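Local coordinates for protein PHOX (Pseudomonas fluorescens, PDB 4A9V) that hydrolyses phosphate monoesters as a PhoX-type alkaline phosphatase, a beta-propeller enzyme whose iron-calcium cofactor catalyses phosphotransfer, at residues A[213-218]-A[371-376]; A[324-329]-A[346-351]; A[158-163]-A[367-372]; A[148-153]-A[262-267]; A[381-386]-A[400-405]. All coordinates share one frame; numbering follows the deposited sequence.

Contact 1: A[213-218]-A[371-376]; sequences QKRYGV and ARLAAS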
# COMPACT_ATOMS: atom_id res chain seq x y z
N GLN A 213 -17.31 2.57 -15.12
CA GLN A 213 -16.10 1.95 -15.64
C GLN A 213 -15.05 3.00 -16.01
O GLN A 213 -13.88 2.87 -15.65
CB GLN A 213 -16.45 1.07 -16.84
CG GLN A 213 -17.28 -0.14 -16.45
CD GLN A 213 -17.89 -0.86 -17.63
OE1 GLN A 213 -18.11 -0.28 -18.69
NE2 GLN A 213 -18.27 -2.11 -17.42
N LYS A 214 -15.49 4.10 -16.61
CA LYS A 214 -14.58 5.18 -16.96
C LYS A 214 -13.98 5.85 -15.73
O LYS A 214 -12.79 6.16 -15.72
CB LYS A 214 -15.29 6.20 -17.84
CG LYS A 214 -15.52 5.70 -19.25
CD LYS A 214 -16.16 6.75 -20.13
CE LYS A 214 -16.26 6.24 -21.56
NZ LYS A 214 -16.97 7.21 -22.42
N ARG A 215 -14.77 6.03 -14.68
CA ARG A 215 -14.27 6.69 -13.48
C ARG A 215 -13.17 5.87 -12.81
O ARG A 215 -12.29 6.42 -12.14
CB ARG A 215 -15.43 6.97 -12.50
CG ARG A 215 -15.00 7.49 -11.14
CD ARG A 215 -14.27 8.84 -11.20
NE ARG A 215 -13.91 9.33 -9.87
CZ ARG A 215 -14.75 9.95 -9.05
NH1 ARG A 215 -15.97 10.25 -9.46
NH2 ARG A 215 -14.34 10.33 -7.85
N TYR A 216 -13.23 4.55 -12.96
CA TYR A 216 -12.21 3.68 -12.39
C TYR A 216 -11.04 3.45 -13.33
O TYR A 216 -10.01 2.91 -12.92
CB TYR A 216 -12.84 2.37 -11.92
CG TYR A 216 -13.57 2.50 -10.59
CD1 TYR A 216 -14.77 3.20 -10.50
CD2 TYR A 216 -13.02 2.00 -9.43
CE1 TYR A 216 -15.40 3.36 -9.27
CE2 TYR A 216 -13.64 2.16 -8.20
CZ TYR A 216 -14.84 2.84 -8.13
OH TYR A 216 -15.48 3.05 -6.93
N GLY A 217 -11.13 3.94 -14.57
CA GLY A 217 -9.95 4.09 -15.42
C GLY A 217 -9.61 2.88 -16.27
O GLY A 217 -8.49 2.79 -16.78
N VAL A 218 -10.57 2.00 -16.51
CA VAL A 218 -10.34 0.86 -17.38
C VAL A 218 -10.17 1.31 -18.83
O VAL A 218 -10.74 2.32 -19.24
CB VAL A 218 -11.47 -0.18 -17.26
CG1 VAL A 218 -12.77 0.35 -17.82
CG2 VAL A 218 -11.08 -1.51 -17.89
N ALA A 371 -17.99 3.42 -4.97
CA ALA A 371 -17.71 4.35 -3.89
C ALA A 371 -17.15 5.68 -4.39
O ALA A 371 -17.46 6.72 -3.83
CB ALA A 371 -16.77 3.71 -2.89
N ARG A 372 -16.32 5.65 -5.44
CA ARG A 372 -15.77 6.90 -5.97
C ARG A 372 -16.89 7.84 -6.39
O ARG A 372 -16.81 9.05 -6.18
CB ARG A 372 -14.87 6.62 -7.17
CG ARG A 372 -13.49 6.07 -6.83
CD ARG A 372 -12.63 5.95 -8.07
NE ARG A 372 -11.25 5.68 -7.72
CZ ARG A 372 -10.25 5.65 -8.59
NH1 ARG A 372 -10.48 5.78 -9.89
NH2 ARG A 372 -9.01 5.54 -8.15
N LEU A 373 -17.88 7.30 -7.10
CA LEU A 373 -18.98 8.10 -7.60
C LEU A 373 -19.83 8.63 -6.45
O LEU A 373 -20.29 9.76 -6.49
CB LEU A 373 -19.85 7.27 -8.55
CG LEU A 373 -19.19 6.97 -9.89
CD1 LEU A 373 -20.12 6.12 -10.74
CD2 LEU A 373 -18.84 8.25 -10.63
N ALA A 374 -20.06 7.80 -5.44
CA ALA A 374 -20.85 8.23 -4.29
C ALA A 374 -20.13 9.35 -3.54
O ALA A 374 -20.75 10.33 -3.11
CB ALA A 374 -21.12 7.04 -3.37
N ALA A 375 -18.81 9.22 -3.40
CA ALA A 375 -18.02 10.23 -2.71
C ALA A 375 -18.03 11.57 -3.46
O ALA A 375 -18.03 12.64 -2.85
CB ALA A 375 -16.60 9.73 -2.51
N SER A 376 -18.06 11.53 -4.79
CA SER A 376 -18.21 12.76 -5.55
C SER A 376 -19.57 13.41 -5.29
O SER A 376 -19.66 14.62 -5.15
CB SER A 376 -18.03 12.50 -7.05
OG SER A 376 -16.69 12.18 -7.36
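The Tyr216 ring carries the aliphatic part of Arg372 on one face: Arg372 CD stands 3.9 Å from the ring centroid near the ring normal, a CH-pi contact, while the charged end adds at most weak cation-pi attraction. Arg215 O lies at the edge of the Arg372 guanidinium, in its plane, and accepts from Arg372 NH1 on a lone pair at 3.0 Å; Asp291 and Glu293 pair with the rest of the group. Arg215's guanidinium has Arg372 CB over one face and Ser376 OG at its edge. Its NH1 and NH2 both donate end-on to that oxygen, NH1 lying 2.9 Å from Ser376 OG, and its NE forms a salt bridge with Glu296. With CG anti to the backbone N (chi1 172°), Arg215 also lays CG against Leu373 CD2. The contact joins the end of helix 211-216, closed by a Schellman motif at Gly217, to the opening turns of helix 371-377. An alanine in place of Arg215 would remove both bonds to Ser376 and the ion pair with Glu296, and would probably loosen this join. Tyr216 OH accepts a hydrogen bond from Arg372 N at 3.1 Å, nearly straight (174°), and bonds Arg269 O.

Contact 2: A[324-329]-A[346-351]; sequences LYVARF and IELTHG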
# COMPACT_ATOMS: atom_id res chain seq x y z
N LEU A 324 -19.14 3.52 6.01
CA LEU A 324 -18.04 4.09 5.23
C LEU A 324 -18.25 5.58 5.06
O LEU A 324 -19.34 6.02 4.71
CB LEU A 324 -17.95 3.39 3.87
CG LEU A 324 -16.78 3.80 2.98
CD1 LEU A 324 -15.45 3.37 3.58
CD2 LEU A 324 -16.96 3.20 1.59
N TYR A 325 -17.20 6.34 5.36
CA TYR A 325 -17.18 7.80 5.24
C TYR A 325 -16.09 8.21 4.26
O TYR A 325 -15.13 7.48 4.03
CB TYR A 325 -16.85 8.43 6.59
CG TYR A 325 -17.83 8.11 7.69
CD1 TYR A 325 -17.68 6.98 8.49
CD2 TYR A 325 -18.85 8.99 8.01
CE1 TYR A 325 -18.54 6.71 9.54
CE2 TYR A 325 -19.73 8.73 9.05
CZ TYR A 325 -19.58 7.58 9.79
OH TYR A 325 -20.46 7.30 10.81
N VAL A 326 -16.19 9.45 3.79
CA VAL A 326 -15.17 10.06 2.95
C VAL A 326 -14.88 11.47 3.47
O VAL A 326 -15.75 12.10 4.07
CB VAL A 326 -15.60 10.05 1.47
CG1 VAL A 326 -16.75 11.02 1.22
CG2 VAL A 326 -14.41 10.35 0.57
N ALA A 327 -13.65 11.94 3.29
CA ALA A 327 -13.21 13.20 3.88
C ALA A 327 -13.49 14.41 3.01
O ALA A 327 -13.26 14.39 1.79
CB ALA A 327 -11.72 13.13 4.20
N ARG A 328 -13.81 15.51 3.68
CA ARG A 328 -13.72 16.85 3.12
C ARG A 328 -12.79 17.68 4.01
O ARG A 328 -12.80 17.52 5.23
CB ARG A 328 -15.11 17.51 3.03
CG ARG A 328 -15.13 18.81 2.25
CD ARG A 328 -16.47 19.52 2.32
NE ARG A 328 -17.53 18.76 1.67
CZ ARG A 328 -18.82 19.06 1.78
NH1 ARG A 328 -19.19 20.06 2.57
NH2 ARG A 328 -19.73 18.33 1.17
N PHE A 329 -11.92 18.46 3.39
CA PHE A 329 -10.98 19.31 4.11
C PHE A 329 -11.28 20.75 3.74
O PHE A 329 -11.45 21.06 2.55
CB PHE A 329 -9.54 19.01 3.69
CG PHE A 329 -9.10 17.60 4.00
CD1 PHE A 329 -9.33 16.58 3.09
CD2 PHE A 329 -8.44 17.30 5.18
CE1 PHE A 329 -8.97 15.28 3.38
CE2 PHE A 329 -8.07 15.99 5.46
CZ PHE A 329 -8.38 14.97 4.58
N ILE A 346 -17.92 12.33 5.88
CA ILE A 346 -19.26 12.36 5.32
C ILE A 346 -19.66 10.95 4.92
O ILE A 346 -18.92 10.25 4.24
CB ILE A 346 -19.32 13.28 4.08
CG1 ILE A 346 -18.84 14.69 4.43
CG2 ILE A 346 -20.73 13.30 3.50
CD1 ILE A 346 -18.67 15.60 3.23
N GLU A 347 -20.83 10.52 5.39
CA GLU A 347 -21.29 9.14 5.25
C GLU A 347 -21.65 8.78 3.81
O GLU A 347 -22.37 9.51 3.13
CB GLU A 347 -22.52 9.01 6.14
CG GLU A 347 -23.10 7.63 6.32
CD GLU A 347 -24.29 7.66 7.25
OE1 GLU A 347 -24.36 8.57 8.11
OE2 GLU A 347 -24.95 6.62 7.34
N LEU A 348 -21.23 7.59 3.38
CA LEU A 348 -21.63 7.03 2.10
C LEU A 348 -22.66 5.93 2.35
O LEU A 348 -22.33 4.75 2.51
CB LEU A 348 -20.41 6.47 1.37
CG LEU A 348 -19.30 7.50 1.12
CD1 LEU A 348 -18.15 6.85 0.36
CD2 LEU A 348 -19.81 8.72 0.39
N THR A 349 -23.91 6.36 2.42
CA THR A 349 -25.02 5.51 2.82
C THR A 349 -26.19 5.77 1.88
O THR A 349 -26.63 6.90 1.74
CB THR A 349 -25.45 5.83 4.26
OG1 THR A 349 -24.39 5.46 5.15
CG2 THR A 349 -26.72 5.08 4.64
N HIS A 350 -26.68 4.72 1.25
CA HIS A 350 -27.83 4.85 0.37
C HIS A 350 -28.98 5.47 1.12
O HIS A 350 -29.33 5.03 2.22
CB HIS A 350 -28.23 3.49 -0.16
CG HIS A 350 -29.26 3.56 -1.25
ND1 HIS A 350 -30.58 3.58 -0.98
CD2 HIS A 350 -29.13 3.81 -2.61
CE1 HIS A 350 -31.26 3.70 -2.13
NE2 HIS A 350 -30.38 3.82 -3.13
N GLY A 351 -29.55 6.52 0.54
CA GLY A 351 -30.66 7.24 1.17
C GLY A 351 -30.26 8.49 1.93
O GLY A 351 -31.10 9.14 2.54
O HOH W 1 -21.44 2.87 4.44
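Strand 324-329 runs antiparallel to the end of strand 340-347, with Val326 and Ile346 a hydrogen-bonded pair joined by two N-H...O bonds, Tyr325 and Glu347 the non-hydrogen-bonded pair next to it, and Leu348 N reaching Leu324 O at 2.8 Å. One water extends the pairing, taking the N-H of Leu324 and giving to Leu348 O. Leu348 spreads its two methyls over the facing strand: CD1 lies 4.0 Å from Leu324 CD2, and CD2 lies 3.9 Å from Val326 CG1. Ile346 sends CD1 over one face of the Arg328 guanidinium, 3.6 Å from Arg328 NH2; the Arg328 nitrogens themselves bond Gly379 O and Val378 O, which fixes the plane that the methyl covers. On the face of Tyr325 and Glu347 the two side chains cross obliquely, Tyr325 CE2 lying 4.0 Å from Glu347 CB. The two strands form a hairpin inside a large antiparallel sheet. Strand 296-303 bonds the other edge of strand 322-329 and offers Phe297 and Tyr299 to Val326, while helix 364-369 packs Leu368 on Leu324 and Val367 on Leu348.

Contact 3: A[158-163]-A[367-372]; sequences HELMKT and VLIHAR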
# COMPACT_ATOMS: atom_id res chain seq x y z
N HIS A 158 -24.55 -9.45 -5.20
CA HIS A 158 -25.24 -8.44 -6.01
C HIS A 158 -25.17 -8.81 -7.47
O HIS A 158 -24.19 -9.40 -7.93
CB HIS A 158 -24.63 -7.07 -5.79
CG HIS A 158 -25.49 -5.94 -6.30
ND1 HIS A 158 -25.36 -5.43 -7.54
CD2 HIS A 158 -26.54 -5.26 -5.69
CE1 HIS A 158 -26.27 -4.45 -7.70
NE2 HIS A 158 -26.99 -4.36 -6.58
N GLU A 159 -26.15 -8.36 -8.24
CA GLU A 159 -26.13 -8.54 -9.69
C GLU A 159 -24.82 -8.08 -10.33
O GLU A 159 -24.30 -8.75 -11.23
CB GLU A 159 -27.30 -7.79 -10.32
CG GLU A 159 -28.63 -8.52 -10.21
CD GLU A 159 -28.59 -9.93 -10.78
OE1 GLU A 159 -28.45 -10.07 -12.01
OE2 GLU A 159 -28.90 -10.87 -10.02
N LEU A 160 -24.28 -6.96 -9.88
CA LEU A 160 -23.05 -6.41 -10.46
C LEU A 160 -21.81 -7.26 -10.16
O LEU A 160 -20.75 -7.03 -10.74
CB LEU A 160 -22.80 -4.99 -9.95
CG LEU A 160 -23.74 -3.92 -10.50
CD1 LEU A 160 -23.49 -2.60 -9.79
CD2 LEU A 160 -23.58 -3.78 -12.00
N MET A 161 -21.95 -8.20 -9.24
CA MET A 161 -20.84 -9.05 -8.81
C MET A 161 -20.92 -10.45 -9.39
O MET A 161 -20.11 -11.31 -9.07
CB MET A 161 -20.78 -9.12 -7.28
CG MET A 161 -20.68 -7.77 -6.62
SD MET A 161 -19.09 -6.94 -6.89
CE MET A 161 -18.11 -7.71 -5.61
N LYS A 162 -21.93 -10.70 -10.23
CA LYS A 162 -22.12 -11.99 -10.86
C LYS A 162 -21.47 -12.03 -12.24
O LYS A 162 -21.55 -11.07 -13.00
CB LYS A 162 -23.61 -12.31 -10.99
CG LYS A 162 -24.33 -12.44 -9.65
CD LYS A 162 -25.82 -12.62 -9.83
CE LYS A 162 -26.52 -12.78 -8.49
NZ LYS A 162 -27.98 -12.99 -8.64
N THR A 163 -20.85 -13.16 -12.57
CA THR A 163 -20.25 -13.36 -13.88
C THR A 163 -20.68 -14.73 -14.41
O THR A 163 -21.24 -15.53 -13.67
CB THR A 163 -18.72 -13.34 -13.80
OG1 THR A 163 -18.30 -14.42 -12.96
CG2 THR A 163 -18.22 -12.02 -13.24
N VAL A 367 -23.54 1.67 -3.93
CA VAL A 367 -22.77 2.70 -3.26
C VAL A 367 -21.34 2.23 -3.01
O VAL A 367 -20.38 2.98 -3.21
CB VAL A 367 -23.44 3.15 -1.95
CG1 VAL A 367 -22.58 4.16 -1.21
CG2 VAL A 367 -24.82 3.74 -2.24
N LEU A 368 -21.20 0.99 -2.56
CA LEU A 368 -19.88 0.45 -2.22
C LEU A 368 -19.06 0.08 -3.47
O LEU A 368 -17.88 0.41 -3.56
CB LEU A 368 -20.05 -0.77 -1.31
CG LEU A 368 -20.69 -0.46 0.04
CD1 LEU A 368 -21.13 -1.75 0.71
CD2 LEU A 368 -19.75 0.34 0.92
N ILE A 369 -19.70 -0.56 -4.44
CA ILE A 369 -19.03 -0.94 -5.68
C ILE A 369 -18.55 0.31 -6.42
O ILE A 369 -17.49 0.32 -7.04
CB ILE A 369 -19.96 -1.80 -6.55
CG1 ILE A 369 -20.32 -3.11 -5.84
CG2 ILE A 369 -19.33 -2.08 -7.91
CD1 ILE A 369 -21.51 -3.84 -6.44
N HIS A 370 -19.35 1.37 -6.33
CA HIS A 370 -19.06 2.65 -6.98
C HIS A 370 -18.81 3.73 -5.97
O HIS A 370 -19.22 4.88 -6.14
CB HIS A 370 -20.21 3.02 -7.91
CG HIS A 370 -20.39 2.05 -9.04
ND1 HIS A 370 -21.57 1.86 -9.66
CD2 HIS A 370 -19.46 1.23 -9.68
CE1 HIS A 370 -21.41 0.95 -10.64
NE2 HIS A 370 -20.12 0.56 -10.65
N ALA A 371 -17.99 3.42 -4.97
CA ALA A 371 -17.71 4.35 -3.89
C ALA A 371 -17.15 5.68 -4.39
O ALA A 371 -17.46 6.72 -3.83
CB ALA A 371 -16.77 3.71 -2.89
N ARG A 372 -16.32 5.65 -5.44
CA ARG A 372 -15.77 6.90 -5.97
C ARG A 372 -16.89 7.84 -6.39
O ARG A 372 -16.81 9.05 -6.18
CB ARG A 372 -14.87 6.62 -7.17
CG ARG A 372 -13.49 6.07 -6.83
CD ARG A 372 -12.63 5.95 -8.07
NE ARG A 372 -11.25 5.68 -7.72
CZ ARG A 372 -10.25 5.65 -8.59
NH1 ARG A 372 -10.48 5.78 -9.89
NH2 ARG A 372 -9.01 5.54 -8.15
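A short 3-10 turn, residues 159-161 in the loop between strands 148-152 and 171-173, packs here against the end of helix 364-369, where His370 interrupts the helical run before helix 371-377 begins. Ile369 carries the contact. Its CG1 is anti to the carbonyl carbon and its chi2 is extended (164°), so CD1 is thrust forward among His158, Leu160 and Met161. Leu160 crosses it obliquely, with Leu160 CB 3.9 Å from Ile369 CD1. Met161, bent at chi2 and chi3, comes tip to tip instead and sets its SD 4.0 Å from the same methyl. The His158 ring approaches more loosely, ND1 standing 4.3 Å from Ile369 CD1. Leu160 CD1 also lies near His370, 4.2 Å from its CE1, obliquely to that ring. The meeting is apolar. His158 NE2 bonds Asp363 OD2, just ahead of helix 364-369, and so ties the loop to it, while Leu160 N donates back to His158 ND1 over 3.0 Å, almost straight at 173° but tilted 23° out of the imidazole plane.

Contact 4: A[148-153]-A[262-267]; sequences PLRISG and VKRTAL. With EDO (1,2-ethanediol), chain P; EDO (1,2-ethanediol), chain M.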
# COMPACT_ATOMS: atom_id res chain seq x y z
N PRO A 148 -8.74 -19.21 -4.96
CA PRO A 148 -10.17 -19.09 -4.70
C PRO A 148 -10.46 -18.29 -3.44
O PRO A 148 -10.07 -18.69 -2.35
CB PRO A 148 -10.62 -20.55 -4.56
CG PRO A 148 -9.41 -21.29 -4.14
CD PRO A 148 -8.25 -20.59 -4.80
N LEU A 149 -11.17 -17.17 -3.60
CA LEU A 149 -11.51 -16.27 -2.49
C LEU A 149 -13.02 -16.13 -2.38
O LEU A 149 -13.77 -16.45 -3.30
CB LEU A 149 -10.89 -14.88 -2.71
CG LEU A 149 -9.49 -14.62 -2.18
CD1 LEU A 149 -8.44 -15.63 -2.61
CD2 LEU A 149 -9.02 -13.22 -2.52
N ARG A 150 -13.45 -15.61 -1.23
CA ARG A 150 -14.86 -15.36 -0.95
C ARG A 150 -15.12 -13.86 -0.99
O ARG A 150 -14.25 -13.06 -0.65
CB ARG A 150 -15.22 -15.90 0.44
CG ARG A 150 -16.54 -15.39 1.00
CD ARG A 150 -16.89 -16.06 2.32
NE ARG A 150 -17.96 -15.36 3.03
CZ ARG A 150 -17.83 -14.80 4.23
NH1 ARG A 150 -16.66 -14.86 4.86
NH2 ARG A 150 -18.89 -14.33 4.87
N ILE A 151 -16.35 -13.49 -1.31
CA ILE A 151 -16.81 -12.10 -1.21
C ILE A 151 -17.86 -12.00 -0.11
O ILE A 151 -18.77 -12.82 -0.06
CB ILE A 151 -17.45 -11.62 -2.53
CG1 ILE A 151 -16.54 -11.90 -3.72
CG2 ILE A 151 -17.78 -10.14 -2.44
CD1 ILE A 151 -17.20 -11.61 -5.05
N SER A 152 -17.68 -11.05 0.80
CA SER A 152 -18.65 -10.84 1.87
C SER A 152 -19.03 -9.37 1.98
O SER A 152 -18.50 -8.52 1.26
CB SER A 152 -18.10 -11.36 3.20
OG SER A 152 -19.15 -11.59 4.13
N GLY A 153 -19.97 -9.07 2.87
CA GLY A 153 -20.43 -7.70 3.07
C GLY A 153 -21.59 -7.38 2.15
O GLY A 153 -22.10 -8.25 1.43
N VAL A 262 -11.21 -13.28 2.39
CA VAL A 262 -12.52 -12.68 2.20
C VAL A 262 -12.39 -11.23 1.76
O VAL A 262 -11.79 -10.41 2.45
CB VAL A 262 -13.33 -12.71 3.51
CG1 VAL A 262 -14.73 -12.16 3.26
CG2 VAL A 262 -13.40 -14.11 4.09
N LYS A 263 -13.02 -10.90 0.63
CA LYS A 263 -13.12 -9.52 0.17
C LYS A 263 -14.21 -8.80 0.95
O LYS A 263 -15.37 -9.23 0.95
CB LYS A 263 -13.38 -9.46 -1.33
CG LYS A 263 -12.36 -10.25 -2.13
CD LYS A 263 -12.01 -9.62 -3.47
CE LYS A 263 -10.95 -10.43 -4.18
NZ LYS A 263 -10.46 -9.80 -5.44
N ARG A 264 -13.83 -7.74 1.65
CA ARG A 264 -14.71 -7.08 2.61
C ARG A 264 -15.37 -5.86 1.94
O ARG A 264 -14.86 -4.75 1.98
CB ARG A 264 -13.92 -6.66 3.85
CG ARG A 264 -13.36 -7.84 4.63
CD ARG A 264 -14.47 -8.70 5.23
NE ARG A 264 -13.93 -9.77 6.07
CZ ARG A 264 -14.67 -10.73 6.61
NH1 ARG A 264 -15.98 -10.74 6.46
NH2 ARG A 264 -14.08 -11.69 7.30
N THR A 265 -16.52 -6.09 1.31
CA THR A 265 -17.13 -5.05 0.48
C THR A 265 -17.65 -3.85 1.27
O THR A 265 -17.83 -2.78 0.69
CB THR A 265 -18.21 -5.60 -0.47
OG1 THR A 265 -19.33 -6.10 0.28
CG2 THR A 265 -17.65 -6.68 -1.38
N ALA A 266 -17.88 -3.98 2.58
CA ALA A 266 -18.31 -2.84 3.37
C ALA A 266 -17.27 -1.72 3.39
O ALA A 266 -17.60 -0.58 3.71
CB ALA A 266 -18.66 -3.25 4.80
N LEU A 267 -16.02 -2.03 3.09
CA LEU A 267 -14.94 -1.04 3.11
C LEU A 267 -14.79 -0.32 1.76
O LEU A 267 -13.99 0.60 1.65
CB LEU A 267 -13.62 -1.68 3.54
CG LEU A 267 -13.40 -1.83 5.05
CD1 LEU A 267 -14.47 -2.70 5.71
CD2 LEU A 267 -12.01 -2.40 5.32
C1 EDO P . -21.94 -11.01 3.81
O1 EDO P . -23.09 -11.00 2.86
C2 EDO P . -21.99 -9.75 4.68
O2 EDO P . -23.06 -9.84 5.64
C1 EDO M . -9.95 -13.97 7.41
O1 EDO M . -9.92 -14.34 8.79
C2 EDO M . -11.23 -13.20 7.12
O2 EDO M . -12.09 -13.28 8.26
O HOH W 2 -17.29 -13.04 7.58
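Strands 148-152 and 262-264 form the parallel pair of an otherwise antiparallel mixed sheet, their directions 30° apart. Arg150 O accepts from Lys263 N at 2.8 Å, and Lys263 O from Ser152 N, both donors nearly along the C=O axis. At the end of strand 148-152, Ser152 O takes two bonds from Thr265, just past the other strand: OG1 at 2.7 Å on a lone pair, and N from above the carbonyl plane. Thr265's chi1 of 65° turns OG1 to that oxygen; a side chain on Gly153 would collide with the hydroxyl. On the face of Arg150, Val262, Ser152 and Arg264, Ser152 CB packs tightly, 3.5 Å from Val262 CG1. That methyl covers the centre of the Arg264 guanidinium. Arg150 NH1 and Arg264 NH1, like charges, come within 4.5 Å; both donate to one water, Arg150 weakly, and Asp320, paired with Arg264 and bonded to Ser152 OG, would probably offset the repulsion. An ethanediol, probably from the crystallisation liquor, takes a weak bond from Arg264 NH2, and Glu251 holds NE. On the opposite face Ile151 CG2 touches Thr265 CG2, and Lys263 reaches Glu193. Strand 171-173 flanks 148-152, placing Val172 on Ile151, and strand 249-252 flanks 262-264.

Contact 5: A[381-386]-A[400-405]; sequences TRMDRP and CTLTNN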
# COMPACT_ATOMS: atom_id res chain seq x y z
N THR A 381 -13.28 16.01 -0.86
CA THR A 381 -12.20 16.84 -1.38
C THR A 381 -11.22 16.01 -2.20
O THR A 381 -10.66 15.02 -1.71
CB THR A 381 -11.42 17.51 -0.23
OG1 THR A 381 -12.31 18.26 0.60
CG2 THR A 381 -10.30 18.40 -0.77
N ARG A 382 -10.99 16.42 -3.44
CA ARG A 382 -10.03 15.76 -4.31
C ARG A 382 -8.61 15.98 -3.82
O ARG A 382 -8.22 17.11 -3.52
CB ARG A 382 -10.19 16.30 -5.73
CG ARG A 382 -11.57 16.05 -6.32
CD ARG A 382 -11.64 16.48 -7.77
NE ARG A 382 -10.93 15.55 -8.63
CZ ARG A 382 -10.89 15.64 -9.95
NH1 ARG A 382 -11.32 16.74 -10.53
NH2 ARG A 382 -10.36 14.66 -10.68
N MET A 383 -7.84 14.90 -3.71
CA MET A 383 -6.54 14.92 -3.03
C MET A 383 -5.38 14.60 -3.98
O MET A 383 -5.55 13.91 -4.99
CB MET A 383 -6.53 13.93 -1.86
CG MET A 383 -7.63 14.17 -0.83
SD MET A 383 -7.61 15.79 -0.05
CE MET A 383 -6.18 15.64 1.01
N ASP A 384 -4.18 15.00 -3.55
CA ASP A 384 -2.94 14.72 -4.29
C ASP A 384 -2.43 13.29 -4.00
O ASP A 384 -1.41 13.11 -3.32
CB ASP A 384 -1.85 15.72 -3.90
CG ASP A 384 -2.08 17.13 -4.42
OD1 ASP A 384 -3.03 17.36 -5.21
OD2 ASP A 384 -1.24 18.00 -4.06
N ARG A 385 -3.10 12.29 -4.56
CA ARG A 385 -2.66 10.90 -4.49
C ARG A 385 -2.38 10.43 -3.07
O ARG A 385 -1.24 10.15 -2.69
CB ARG A 385 -1.43 10.65 -5.36
CG ARG A 385 -1.69 10.84 -6.84
CD ARG A 385 -0.49 10.39 -7.64
NE ARG A 385 -0.23 8.98 -7.41
CZ ARG A 385 0.95 8.40 -7.55
NH1 ARG A 385 1.92 9.05 -8.20
NH2 ARG A 385 1.12 7.14 -7.19
N PRO A 386 -3.45 10.21 -2.29
CA PRO A 386 -3.29 9.56 -1.00
C PRO A 386 -2.66 8.19 -1.13
O PRO A 386 -3.14 7.35 -1.90
CB PRO A 386 -4.72 9.45 -0.47
CG PRO A 386 -5.54 10.38 -1.29
CD PRO A 386 -4.86 10.46 -2.62
N CYS A 400 -0.98 10.81 6.59
CA CYS A 400 -1.28 10.29 5.27
C CYS A 400 -0.33 10.95 4.27
O CYS A 400 -0.25 12.18 4.20
CB CYS A 400 -2.72 10.66 4.89
SG CYS A 400 -3.27 10.06 3.28
N THR A 401 0.36 10.14 3.47
CA THR A 401 1.15 10.72 2.39
C THR A 401 0.24 11.12 1.23
O THR A 401 -0.75 10.44 0.92
CB THR A 401 2.23 9.75 1.91
OG1 THR A 401 1.63 8.50 1.58
CG2 THR A 401 3.29 9.55 2.98
N LEU A 402 0.57 12.26 0.64
CA LEU A 402 -0.05 12.73 -0.58
C LEU A 402 1.11 12.86 -1.57
O LEU A 402 1.93 13.79 -1.46
CB LEU A 402 -0.72 14.08 -0.33
CG LEU A 402 -1.84 14.10 0.73
CD1 LEU A 402 -2.32 15.52 0.97
CD2 LEU A 402 -2.99 13.22 0.26
N THR A 403 1.32 11.82 -2.36
CA THR A 403 2.65 11.55 -2.85
C THR A 403 3.12 12.59 -3.88
O THR A 403 4.29 12.96 -3.90
CB THR A 403 2.79 10.10 -3.36
OG1 THR A 403 4.18 9.78 -3.46
CG2 THR A 403 2.12 9.87 -4.70
N ASN A 404 2.19 13.05 -4.72
CA ASN A 404 2.41 14.12 -5.70
C ASN A 404 1.11 14.28 -6.50
O ASN A 404 0.15 13.52 -6.31
CB ASN A 404 3.60 13.82 -6.61
CG ASN A 404 3.55 12.44 -7.24
OD1 ASN A 404 2.60 12.11 -7.96
ND2 ASN A 404 4.60 11.65 -7.02
N ASN A 405 1.04 15.31 -7.33
CA ASN A 405 -0.08 15.47 -8.25
C ASN A 405 0.25 16.52 -9.29
O ASN A 405 0.01 17.72 -9.09
CB ASN A 405 -1.36 15.85 -7.51
CG ASN A 405 -2.55 15.95 -8.43
OD1 ASN A 405 -2.45 15.69 -9.62
ND2 ASN A 405 -3.72 16.23 -7.85
O HOH W 3 5.13 8.86 -7.72
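Asp384 OD1 is gripped twice: Asn405 ND2 donates to it at 3.0 Å from above the carboxylate plane, and Arg408 NE closes a salt bridge on it. The carboxylate and the Asn405 amide stand almost perpendicular (88°), and Asn405 CB presses against Asp384 CG. Asn424 ND2 holds the second oxygen, OD2, while Asn405 ND2 is shared with Gln413 OE1. Replacing Asp384 by an alanine would strip away the carboxylate's bonds to Asn405, Arg408 and Asn424 and would probably leave Arg408 without a counter-charge here and the 403-405 loop less well held. Asp384 also centres an inverse gamma turn, after which Arg385 adopts a positive phi (53°). Arg385 O accepts from Thr403 N at 3.1 Å, the donor lying above the carbonyl plane. The Arg385 side chain runs alongside Thr403 and Asn404: Thr403 CG2 sits over the centre of the guanidinium, 3.4 Å from Arg385 CZ, and NH1 makes a weak bond to Asn404 OD1 and reaches a water shared with Asn404 ND2. Leu402 packs on Met383, its CD1 3.9 Å from Met383 CE, and on Pro386, its antiparallel partner. Arg385 NE pairs with Asp292 of the diiron pocket, and the Arg385 side chain comes within about 4 Å (nearest atoms) of the bound mu-oxo-diiron and a calcium ion. The arrangement is thus a wall of the iron-calcium site, with Thr403 beside the metal ligands Glu387 and Asp479.

In the fold
Contacts 1, 2 and 3 meet at the consecutive helices 364-369 and 371-377. Contacts 1 and 3 share Ala371 and Arg372, their centres about 11 Å apart, while contact 2 packs against these helices: Ala375 CB lies 3.8 Å from Val326 CG2. Contact 4 touches contact 3, Leu368 CD1 lying 3.5 Å from Thr265 O, and reaches contact 2 where Leu324 CD1 meets Leu267 O. Contact 2 leads on to contact 5 through a probable hydrogen bond of 2.8 Å between Phe329 N and Thr381 OG1. Contact 5 lines the metal site; the Arg372 side chain in contact 1 stays about 10 Å (nearest atoms) from the mu-oxo-diiron. Contacts 2, 3 and 4 lie away from the metal sites.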